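Local coordinates for protein glycine betaine/carnitine/choline ABC transporter (Staphylococcus aureus subsp. aureus Mu50, PDB 3O66) that probably binds glycine betaine, carnitine, choline or a related compatible solute and delivers it to an ABC importer in the membrane, at residues A[58-72]-A[219-231]. Residues are numbered along the deposited sequence; the frame is centred on the assembly and turned at random.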
ATOM      1  N   LEU A  58     -13.196 -13.387   1.731  1.00 24.60           N
ATOM      2  CA  LEU A  58     -14.278 -12.905   0.861  1.00 26.08           C
ATOM      3  C   LEU A  58     -14.884 -14.054   0.062  1.00 27.39           C
ATOM      4  O   LEU A  58     -16.118 -14.170  -0.060  1.00 26.70           O
ATOM      5  CB  LEU A  58     -13.808 -11.757  -0.069  1.00 25.36           C
ATOM      6  CG  LEU A  58     -14.026 -10.328   0.486  1.00 26.29           C
ATOM      7  CD1 LEU A  58     -13.323 -10.114   1.831  1.00 25.21           C
ATOM      8  CD2 LEU A  58     -13.561  -9.260  -0.491  1.00 26.11           C
ATOM      9  N   ILE A  59     -14.011 -14.921  -0.442  1.00 28.34           N
ATOM     10  CA  ILE A  59     -14.448 -16.033  -1.265  1.00 30.43           C
ATOM     11  C   ILE A  59     -15.304 -17.001  -0.430  1.00 31.14           C
ATOM     12  O   ILE A  59     -16.279 -17.556  -0.920  1.00 31.79           O
ATOM     13  CB  ILE A  59     -13.236 -16.762  -1.910  1.00 31.29           C
ATOM     14  CG1 ILE A  59     -12.638 -15.915  -3.046  1.00 31.33           C
ATOM     15  CG2 ILE A  59     -13.618 -18.176  -2.379  1.00 33.50           C
ATOM     16  CD1 ILE A  59     -13.616 -15.418  -4.106  1.00 30.99           C
ATOM     17  N   ASN A  60     -14.950 -17.169   0.842  1.00 30.90           N
ATOM     18  CA  ASN A  60     -15.656 -18.106   1.708  1.00 32.12           C
ATOM     19  C   ASN A  60     -16.881 -17.562   2.421  1.00 31.44           C
ATOM     20  O   ASN A  60     -17.584 -18.308   3.090  1.00 31.45           O
ATOM     21  CB  ASN A  60     -14.687 -18.770   2.694  1.00 32.77           C
ATOM     22  CG  ASN A  60     -13.710 -19.674   1.991  1.00 34.93           C
ATOM     23  OD1 ASN A  60     -14.026 -20.273   0.958  1.00 39.52           O
ATOM     24  ND2 ASN A  60     -12.541 -19.789   2.531  1.00 35.90           N
ATOM     25  N   GLY A  61     -17.152 -16.280   2.231  1.00 30.12           N
ATOM     26  CA  GLY A  61     -18.310 -15.628   2.848  1.00 30.10           C
ATOM     27  C   GLY A  61     -18.047 -15.188   4.277  1.00 29.70           C
ATOM     28  O   GLY A  61     -18.975 -14.820   4.998  1.00 29.34           O
ATOM     29  N   ASP A  62     -16.780 -15.217   4.686  1.00 29.35           N
ATOM     30  CA  ASP A  62     -16.390 -14.822   6.044  1.00 29.05           C
ATOM     31  C   ASP A  62     -16.323 -13.312   6.244  1.00 28.13           C
ATOM     32  O   ASP A  62     -16.329 -12.809   7.389  1.00 28.16           O
ATOM     33  CB  ASP A  62     -15.043 -15.425   6.386  1.00 29.57           C
ATOM     34  CG  ASP A  62     -15.055 -16.949   6.366  1.00 30.19           C
ATOM     35  OD1 ASP A  62     -16.118 -17.579   6.618  1.00 31.03           O
ATOM     36  OD2 ASP A  62     -13.980 -17.501   6.086  1.00 29.87           O
ATOM     37  N   ALA A  63     -16.216 -12.597   5.130  1.00 26.76           N
ATOM     38  CA  ALA A  63     -16.270 -11.143   5.097  1.00 26.12           C
ATOM     39  C   ALA A  63     -16.705 -10.723   3.726  1.00 25.71           C
ATOM     40  O   ALA A  63     -16.694 -11.540   2.780  1.00 26.72           O
ATOM     41  CB  ALA A  63     -14.891 -10.516   5.425  1.00 25.59           C
ATOM     42  N   ASN A  64     -17.079  -9.448   3.589  1.00 24.65           N
ATOM     43  CA  ASN A  64     -17.516  -8.983   2.281  1.00 24.24           C
ATOM     44  C   ASN A  64     -16.864  -7.716   1.779  1.00 24.20           C
ATOM     45  O   ASN A  64     -17.210  -7.263   0.680  1.00 23.54           O
ATOM     46  CB  ASN A  64     -19.049  -8.892   2.200  1.00 24.69           C
ATOM     47  CG  ASN A  64     -19.668  -8.236   3.431  1.00 25.91           C
ATOM     48  OD1 ASN A  64     -18.977  -7.587   4.231  1.00 26.31           O
ATOM     49  ND2 ASN A  64     -20.973  -8.428   3.603  1.00 28.08           N
ATOM     50  N   ILE A  65     -15.940  -7.146   2.570  1.00 24.09           N
ATOM     51  CA  ILE A  65     -15.115  -5.994   2.158  1.00 23.56           C
ATOM     52  C   ILE A  65     -13.674  -6.291   2.607  1.00 23.74           C
ATOM     53  O   ILE A  65     -13.490  -6.864   3.655  1.00 23.81           O
ATOM     54  CB  ILE A  65     -15.572  -4.663   2.814  1.00 23.76           C
ATOM     55  CG1 ILE A  65     -16.967  -4.247   2.312  1.00 23.45           C
ATOM     56  CG2 ILE A  65     -14.536  -3.540   2.599  1.00 22.80           C
ATOM     57  CD1 ILE A  65     -17.544  -3.010   3.050  1.00 23.08           C
ATOM     58  N   SER A  66     -12.684  -5.995   1.759  1.00 22.76           N
ATOM     59  CA  SER A  66     -11.290  -5.877   2.192  1.00 22.80           C
ATOM     60  C   SER A  66     -10.951  -4.387   2.263  1.00 22.29           C
ATOM     61  O   SER A  66     -11.135  -3.668   1.274  1.00 21.93           O
ATOM     62  CB  SER A  66     -10.352  -6.573   1.207  1.00 22.93           C
ATOM     63  OG  SER A  66     -10.509  -7.995   1.255  1.00 25.04           O
ATOM     64  N   GLY A  67     -10.436  -3.921   3.405  1.00 21.58           N
ATOM     65  CA  GLY A  67     -10.145  -2.488   3.561  1.00 23.15           C
ATOM     66  C   GLY A  67      -9.122  -2.035   2.527  1.00 22.91           C
ATOM     67  O   GLY A  67      -9.297  -0.998   1.861  1.00 23.19           O
ATOM     68  N   VAL A  68      -8.063  -2.827   2.362  1.00 21.92           N
ATOM     69  CA  VAL A  68      -6.995  -2.475   1.425  1.00 21.41           C
ATOM     70  C   VAL A  68      -6.425  -3.735   0.781  1.00 20.60           C
ATOM     71  O   VAL A  68      -6.159  -4.739   1.456  1.00 20.31           O
ATOM     72  CB  VAL A  68      -5.875  -1.568   2.079  1.00 21.70           C
ATOM     73  CG1 VAL A  68      -5.124  -2.317   3.126  1.00 22.16           C
ATOM     74  CG2 VAL A  68      -4.928  -1.009   1.016  1.00 23.29           C
ATOM     75  N   ARG A  69      -6.333  -3.671  -0.545  1.00 19.59           N
ATOM     76  CA  ARG A  69      -5.742  -4.684  -1.360  1.00 19.61           C
ATOM     77  C   ARG A  69      -4.823  -3.967  -2.312  1.00 19.97           C
ATOM     78  O   ARG A  69      -5.064  -2.809  -2.650  1.00 19.81           O
ATOM     79  CB  ARG A  69      -6.875  -5.450  -2.112  1.00 18.67           C
ATOM     80  CG  ARG A  69      -7.840  -6.201  -1.116  1.00 20.75           C
ATOM     81  CD  ARG A  69      -7.218  -7.498  -0.518  1.00 21.60           C
ATOM     82  NE  ARG A  69      -7.147  -8.559  -1.542  1.00 22.31           N
ATOM     83  CZ  ARG A  69      -8.156  -9.377  -1.880  1.00 22.11           C
ATOM     84  NH1 ARG A  69      -9.328  -9.326  -1.253  1.00 21.00           N
ATOM     85  NH2 ARG A  69      -7.991 -10.276  -2.851  1.00 21.88           N
ATOM     86  N   TYR A  70      -3.773  -4.644  -2.767  1.00 21.10           N
ATOM     87  CA  TYR A  70      -2.816  -3.995  -3.646  1.00 21.83           C
ATOM     88  C   TYR A  70      -2.850  -4.672  -4.995  1.00 22.08           C
ATOM     89  O   TYR A  70      -2.730  -5.893  -5.035  1.00 22.84           O
ATOM     90  CB  TYR A  70      -1.432  -4.067  -3.029  1.00 21.47           C
ATOM     91  CG  TYR A  70      -1.477  -3.559  -1.613  1.00 20.80           C
ATOM     92  CD1 TYR A  70      -1.300  -2.205  -1.345  1.00 21.00           C
ATOM     93  CD2 TYR A  70      -1.719  -4.435  -0.544  1.00 21.59           C
ATOM     94  CE1 TYR A  70      -1.351  -1.726  -0.062  1.00 20.11           C
ATOM     95  CE2 TYR A  70      -1.775  -3.965   0.779  1.00 22.26           C
ATOM     96  CZ  TYR A  70      -1.590  -2.598   1.003  1.00 22.74           C
ATOM     97  OH  TYR A  70      -1.642  -2.088   2.275  1.00 23.60           O
ATOM     98  N   ASN A  71      -3.007  -3.899  -6.080  1.00 21.78           N
ATOM     99  CA  ASN A  71      -3.316  -4.556  -7.374  1.00 24.08           C
ATOM    100  C   ASN A  71      -2.255  -5.542  -7.889  1.00 25.04           C
ATOM    101  O   ASN A  71      -2.603  -6.632  -8.330  1.00 25.01           O
ATOM    102  CB  ASN A  71      -3.845  -3.605  -8.458  1.00 23.42           C
ATOM    103  CG  ASN A  71      -2.843  -2.517  -8.878  1.00 25.69           C
ATOM    104  OD1 ASN A  71      -1.708  -2.401  -8.358  1.00 26.21           O
ATOM    105  ND2 ASN A  71      -3.286  -1.689  -9.825  1.00 24.66           N
ATOM    106  N   GLY A  72      -0.973  -5.182  -7.791  1.00 25.82           N
ATOM    107  CA  GLY A  72       0.079  -6.100  -8.234  1.00 27.19           C
ATOM    108  C   GLY A  72       0.093  -7.401  -7.439  1.00 27.63           C
ATOM    109  O   GLY A  72       0.454  -8.459  -7.964  1.00 29.18           O
ATOM    110  N   PRO A 219       3.059  -2.242 -10.467  1.00 25.77           N
ATOM    111  CA  PRO A 219       2.277  -1.367  -9.574  1.00 24.30           C
ATOM    112  C   PRO A 219       1.693  -2.122  -8.397  1.00 23.42           C
ATOM    113  O   PRO A 219       1.348  -3.309  -8.508  1.00 22.63           O
ATOM    114  CB  PRO A 219       1.116  -0.871 -10.445  1.00 24.90           C
ATOM    115  CG  PRO A 219       1.390  -1.362 -11.822  1.00 27.03           C
ATOM    116  CD  PRO A 219       2.472  -2.375 -11.811  1.00 26.99           C
ATOM    117  N   TYR A 220       1.588  -1.416  -7.285  1.00 21.93           N
ATOM    118  CA  TYR A 220       0.909  -1.916  -6.118  1.00 22.95           C
ATOM    119  C   TYR A 220      -0.018  -0.804  -5.628  1.00 22.72           C
ATOM    120  O   TYR A 220       0.021  -0.386  -4.452  1.00 22.21           O
ATOM    121  CB  TYR A 220       1.952  -2.289  -5.053  1.00 23.15           C
ATOM    122  CG  TYR A 220       2.746  -3.514  -5.440  1.00 23.59           C
ATOM    123  CD1 TYR A 220       3.971  -3.397  -6.106  1.00 24.39           C
ATOM    124  CD2 TYR A 220       2.251  -4.779  -5.179  1.00 22.95           C
ATOM    125  CE1 TYR A 220       4.712  -4.537  -6.465  1.00 26.45           C
ATOM    126  CE2 TYR A 220       2.970  -5.930  -5.527  1.00 25.48           C
ATOM    127  CZ  TYR A 220       4.193  -5.799  -6.173  1.00 26.87           C
ATOM    128  OH  TYR A 220       4.894  -6.910  -6.511  1.00 27.23           O
ATOM    129  N   ALA A 221      -0.847  -0.320  -6.546  1.00 23.32           N
ATOM    130  CA  ALA A 221      -1.874   0.659  -6.186  1.00 23.53           C
ATOM    131  C   ALA A 221      -2.839   0.015  -5.170  1.00 22.53           C
ATOM    132  O   ALA A 221      -3.231  -1.117  -5.324  1.00 22.90           O
ATOM    133  CB  ALA A 221      -2.616   1.105  -7.421  1.00 23.37           C
ATOM    134  N   ALA A 222      -3.192   0.766  -4.140  1.00 21.42           N
ATOM    135  CA  ALA A 222      -4.056   0.287  -3.052  1.00 20.97           C
ATOM    136  C   ALA A 222      -5.507   0.698  -3.279  1.00 20.92           C
ATOM    137  O   ALA A 222      -5.777   1.885  -3.615  1.00 20.11           O
ATOM    138  CB  ALA A 222      -3.563   0.879  -1.721  1.00 21.01           C
ATOM    139  N   SER A 223      -6.427  -0.257  -3.062  1.00 20.28           N
ATOM    140  CA  SER A 223      -7.871  -0.024  -3.229  1.00 20.33           C
ATOM    141  C   SER A 223      -8.646  -0.852  -2.240  1.00 20.84           C
ATOM    142  O   SER A 223      -8.118  -1.847  -1.735  1.00 21.59           O
ATOM    143  CB  SER A 223      -8.350  -0.481  -4.612  1.00 20.29           C
ATOM    144  OG  SER A 223      -7.680   0.161  -5.688  1.00 20.95           O
ATOM    145  N   ALA A 224      -9.907  -0.460  -2.006  1.00 20.01           N
ATOM    146  CA  ALA A 224     -10.887  -1.312  -1.358  1.00 20.50           C
ATOM    147  C   ALA A 224     -11.336  -2.410  -2.338  1.00 20.86           C
ATOM    148  O   ALA A 224     -11.270  -2.199  -3.528  1.00 20.86           O
ATOM    149  CB  ALA A 224     -12.086  -0.478  -0.988  1.00 19.93           C
ATOM    150  N   VAL A 225     -11.771  -3.560  -1.809  1.00 21.04           N
ATOM    151  CA  VAL A 225     -12.536  -4.590  -2.552  1.00 22.20           C
ATOM    152  C   VAL A 225     -13.831  -4.864  -1.789  1.00 22.70           C
ATOM    153  O   VAL A 225     -13.842  -4.894  -0.562  1.00 22.67           O
ATOM    154  CB  VAL A 225     -11.705  -5.881  -2.720  1.00 21.88           C
ATOM    155  CG1 VAL A 225     -12.548  -7.054  -3.401  1.00 22.77           C
ATOM    156  CG2 VAL A 225     -10.423  -5.575  -3.512  1.00 20.44           C
ATOM    157  N   ALA A 226     -14.928  -5.046  -2.519  1.00 23.58           N
ATOM    158  CA  ALA A 226     -16.193  -5.443  -1.925  1.00 23.96           C
ATOM    159  C   ALA A 226     -16.781  -6.532  -2.833  1.00 24.70           C
ATOM    160  O   ALA A 226     -16.585  -6.506  -4.063  1.00 25.39           O
ATOM    161  CB  ALA A 226     -17.141  -4.259  -1.807  1.00 23.27           C
ATOM    162  N   THR A 227     -17.485  -7.499  -2.249  1.00 23.91           N
ATOM    163  CA  THR A 227     -18.227  -8.466  -3.095  1.00 24.25           C
ATOM    164  C   THR A 227     -19.401  -7.770  -3.749  1.00 25.07           C
ATOM    165  O   THR A 227     -20.012  -6.831  -3.177  1.00 24.38           O
ATOM    166  CB  THR A 227     -18.745  -9.660  -2.295  1.00 25.05           C
ATOM    167  OG1 THR A 227     -19.713  -9.201  -1.341  1.00 23.85           O
ATOM    168  CG2 THR A 227     -17.582 -10.368  -1.599  1.00 23.36           C
ATOM    169  N   ASN A 228     -19.720  -8.188  -4.962  1.00 25.63           N
ATOM    170  CA  ASN A 228     -20.873  -7.611  -5.643  1.00 26.99           C
ATOM    171  C   ASN A 228     -22.210  -8.069  -5.034  1.00 27.87           C
ATOM    172  O   ASN A 228     -23.225  -7.353  -5.129  1.00 27.95           O
ATOM    173  CB  ASN A 228     -20.770  -7.818  -7.172  1.00 27.96           C
ATOM    174  CG  ASN A 228     -19.629  -6.998  -7.763  1.00 27.34           C
ATOM    175  OD1 ASN A 228     -19.239  -5.980  -7.184  1.00 28.46           O
ATOM    176  ND2 ASN A 228     -19.075  -7.438  -8.886  1.00 27.28           N
ATOM    177  N   GLU A 229     -22.192  -9.214  -4.351  1.00 28.16           N
ATOM    178  CA  GLU A 229     -23.361  -9.647  -3.566  1.00 29.84           C
ATOM    179  C   GLU A 229     -23.720  -8.547  -2.547  1.00 28.43           C
ATOM    180  O   GLU A 229     -24.882  -8.168  -2.437  1.00 28.83           O
ATOM    181  CB  GLU A 229     -23.120 -10.993  -2.864  1.00 30.62           C
ATOM    182  CG  GLU A 229     -24.313 -11.459  -1.999  1.00 36.61           C
ATOM    183  CD  GLU A 229     -24.053 -12.762  -1.220  1.00 43.36           C
ATOM    184  OE1 GLU A 229     -22.874 -13.133  -1.023  1.00 44.09           O
ATOM    185  OE2 GLU A 229     -25.041 -13.410  -0.782  1.00 48.57           O
ATOM    186  N   LEU A 230     -22.719  -8.026  -1.831  1.00 27.01           N
ATOM    187  CA  LEU A 230     -22.959  -6.956  -0.850  1.00 26.71           C
ATOM    188  C   LEU A 230     -23.419  -5.672  -1.540  1.00 27.06           C
ATOM    189  O   LEU A 230     -24.373  -4.986  -1.075  1.00 28.17           O
ATOM    190  CB  LEU A 230     -21.694  -6.671  -0.009  1.00 25.71           C
ATOM    191  CG  LEU A 230     -21.765  -5.402   0.849  1.00 24.58           C
ATOM    192  CD1 LEU A 230     -22.830  -5.534   1.956  1.00 23.36           C
ATOM    193  CD2 LEU A 230     -20.404  -5.083   1.447  1.00 25.24           C
ATOM    194  N   LEU A 231     -22.743  -5.327  -2.637  1.00 26.09           N
ATOM    195  CA  LEU A 231     -23.068  -4.113  -3.383  1.00 26.77           C
ATOM    196  C   LEU A 231     -24.453  -4.198  -4.040  1.00 29.18           C
ATOM    197  O   LEU A 231     -25.118  -3.176  -4.240  1.00 29.90           O
ATOM    198  CB  LEU A 231     -21.977  -3.805  -4.415  1.00 26.03           C
ATOM    199  CG  LEU A 231     -20.567  -3.521  -3.849  1.00 25.47           C
ATOM    200  CD1 LEU A 231     -19.665  -3.044  -4.977  1.00 27.06           C
ATOM    201  CD2 LEU A 231     -20.564  -2.486  -2.713  1.00 25.35           C
TER
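Strands 65-70 and 222-227 pair antiparallel in the interior of one five-stranded sheet, with strand 12-16 on the far side of the first and 104-106 beyond the second. Two antiparallel hydrogen-bonded pairs form the middle of the ladder: Ser66 with Val225, Ser66 N reaching Val225 O at 2.8 Å, and Arg69 with Ser223. Between them the register slips by one at a beta bulge around Gly67. On the face carrying Ser66 and Arg69, Val225 reaches toward helix 51-60: its CG1, anti to the backbone N (chi1 175°), meets Leu58 CD2 at 3.8 Å, while CG2 lies against Arg69 CG at 3.6 Å. Bends at chi2 and chi3 fold the arginine back so that NH1 donates to Ser66 OG, nearly in the guanidinium plane; NE salt-bridges Asp74, and Ser66 OG is also hydrogen-bonded to Thr14 OG1. On the other face Leu230 CD2 packs on Ile65 CG1 (3.6 Å), and Ala222 CB touches Val68 CG2 and the Tyr70 ring. At the ends, Thr227 N and Asn71 N donate hydrogen bonds to Asn64 O and Ala221 O; Thr227, N-cap of helix 228-233, accepts from Leu230 N through OG1. The 2-1-3-5-4 strand order, with strand 222-227 returning antiparallel from the other lobe, is characteristic of type II periplasmic-binding-protein folds.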